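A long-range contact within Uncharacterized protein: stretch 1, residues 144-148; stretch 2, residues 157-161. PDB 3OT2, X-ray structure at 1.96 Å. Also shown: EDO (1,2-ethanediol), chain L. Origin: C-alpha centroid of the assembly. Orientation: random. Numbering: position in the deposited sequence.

Stretch 1 (144-148) EQTVF
Stretch 2 157-161: EVFDE

Two antiparallel strands, residues 146-148 and 157-159, lie side by side; their axes approach to 4.9 Å, their N-to-C directions 161° apart. Val-147 faces Phe-159 as a hydrogen-bonded pair, CA to CA 5.2 Å; Phe-148 faces Val-158 as a non-hydrogen-bonded pair, CA to CA 4.8 Å. Val-147 N donates to Phe-159 O at 2.9 Å, nearly straight at 171°, and Phe-159 N returns a bond to Val-147 O, also 2.9 Å but bent to 150°. Flanking this pair of hydrogen bonds, Thr-146 CA lies 3.4 Å from Phe-159 O and Phe-148 CA 3.3 Å from Glu-157 O, both CA-H...O contacts. Strand residues keep extended torsions, phi from -130° (Thr-146) to -96° (Phe-148), psi from 119° (Phe-159) to 146° (Thr-146).

Side chains alternate between the sheet faces. Phe-148 (chi1 m, chi2 -72°) and Val-158 (chi1 t) share one face. The m rotamer brings the end of the Phe-148 side chain nearer the other strand, where CE1 meets Val-158 CG2 at 3.8 Å; Val-158 CG1 lies 3.9 Å from Thr-146 CG2. Val-147 (t) and Phe-159 (m, chi2 -83°) occupy the opposite face, and the Phe-159 ring turns its edge to Val-147 O. Beta-branched valines favour such extended backbone, and Val-158 also supplies apolar surface beside the Phe-148 ring. Together the stretches bury 293 Å².

Before the strand, Gln-145 takes the left-handed conformation 46/51, with its side chain (m, t) exposed, as suits a polar amide. Thr-146 is buried, but its m rotamer lets OG1 donate to Glu-144 O at 2.8 Å, while OG1 also lies 3.6 Å from Asp-160 CB. Asp-160 (chi1 p, chi2 26°) follows the last paired residue at -149/0; its OD2 is hydrogen-bonded elsewhere in the structure, so the carboxylate is satisfied. A water donates to Gln-145 O and Asp-160 O, each at 2.7 Å, bridging the stretches beyond the paired strands. Glu-157 (m, t) leads its carboxylate away from the contact.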

# COMPACT_ATOMS: atom_id res chain seq x y z
N GLU A 144 8.97 -4.86 -8.70
CA GLU A 144 9.83 -4.38 -7.63
C GLU A 144 10.40 -5.53 -6.82
O GLU A 144 11.09 -5.27 -5.84
CB GLU A 144 9.07 -3.42 -6.71
CG GLU A 144 8.57 -2.16 -7.41
CD GLU A 144 9.46 -0.94 -7.35
OE1 GLU A 144 10.55 -1.01 -6.75
OE2 GLU A 144 9.03 0.11 -7.88
N GLN A 145 10.07 -6.80 -7.17
CA GLN A 145 10.50 -8.02 -6.44
C GLN A 145 10.30 -7.80 -4.93
O GLN A 145 11.19 -7.97 -4.11
CB GLN A 145 11.95 -8.40 -6.79
CG GLN A 145 12.10 -8.79 -8.26
CD GLN A 145 13.52 -9.12 -8.65
OE1 GLN A 145 14.25 -9.80 -7.93
NE2 GLN A 145 13.92 -8.70 -9.83
N THR A 146 9.08 -7.37 -4.59
CA THR A 146 8.72 -7.02 -3.24
C THR A 146 7.43 -7.71 -2.86
O THR A 146 6.56 -7.94 -3.71
CB THR A 146 8.55 -5.47 -3.16
OG1 THR A 146 9.82 -4.84 -3.39
CG2 THR A 146 7.97 -4.98 -1.81
N VAL A 147 7.33 -8.07 -1.58
CA VAL A 147 6.10 -8.59 -1.02
C VAL A 147 5.72 -7.71 0.18
O VAL A 147 6.53 -7.53 1.09
CB VAL A 147 6.11 -10.10 -0.65
CG1 VAL A 147 4.73 -10.53 -0.15
CG2 VAL A 147 6.54 -10.95 -1.84
N PHE A 148 4.48 -7.19 0.17
CA PHE A 148 3.93 -6.50 1.34
C PHE A 148 3.11 -7.52 2.09
O PHE A 148 2.31 -8.24 1.47
CB PHE A 148 3.06 -5.29 0.96
CG PHE A 148 3.80 -4.12 0.35
CD1 PHE A 148 4.63 -3.32 1.12
CD2 PHE A 148 3.66 -3.82 -1.00
CE1 PHE A 148 5.29 -2.22 0.56
CE2 PHE A 148 4.30 -2.70 -1.55
CZ PHE A 148 5.11 -1.91 -0.76
N GLU A 157 4.13 -4.83 6.51
CA GLU A 157 5.55 -5.25 6.57
C GLU A 157 6.08 -5.42 5.16
O GLU A 157 5.34 -5.86 4.29
CB GLU A 157 5.70 -6.54 7.36
CG GLU A 157 5.56 -6.34 8.85
CD GLU A 157 5.69 -7.59 9.70
OE1 GLU A 157 5.86 -8.69 9.13
OE2 GLU A 157 5.56 -7.47 10.94
N VAL A 158 7.34 -5.05 4.94
CA VAL A 158 7.97 -5.08 3.61
C VAL A 158 9.05 -6.15 3.56
O VAL A 158 9.93 -6.16 4.43
CB VAL A 158 8.60 -3.71 3.21
CG1 VAL A 158 8.97 -3.68 1.74
CG2 VAL A 158 7.68 -2.56 3.52
N PHE A 159 9.04 -6.97 2.50
CA PHE A 159 10.07 -7.99 2.26
C PHE A 159 10.62 -7.79 0.86
O PHE A 159 9.85 -7.82 -0.11
CB PHE A 159 9.48 -9.42 2.48
CG PHE A 159 9.10 -9.59 3.95
CD1 PHE A 159 10.06 -9.96 4.89
CD2 PHE A 159 7.83 -9.22 4.40
CE1 PHE A 159 9.74 -10.00 6.25
CE2 PHE A 159 7.53 -9.23 5.76
CZ PHE A 159 8.49 -9.61 6.68
N ASP A 160 11.93 -7.52 0.74
CA ASP A 160 12.54 -7.33 -0.57
C ASP A 160 14.02 -7.75 -0.65
O ASP A 160 14.62 -7.61 -1.70
CB ASP A 160 12.38 -5.88 -1.06
CG ASP A 160 13.00 -4.79 -0.19
OD1 ASP A 160 13.96 -5.09 0.56
OD2 ASP A 160 12.52 -3.67 -0.25
N GLU A 161 14.60 -8.25 0.46
CA GLU A 161 15.98 -8.75 0.47
C GLU A 161 15.95 -10.14 -0.14
O GLU A 161 15.09 -10.93 0.26
CB GLU A 161 16.58 -8.76 1.89
CG GLU A 161 16.97 -7.38 2.41
CD GLU A 161 18.13 -6.71 1.69
OE1 GLU A 161 19.28 -7.18 1.83
OE2 GLU A 161 17.88 -5.70 0.98
C1 EDO L . 13.14 0.22 -4.36
O1 EDO L . 14.10 0.36 -3.30
C2 EDO L . 11.81 0.81 -3.91
O2 EDO L . 10.76 -0.13 -4.24
O HOH W 1 13.78 -7.28 -4.24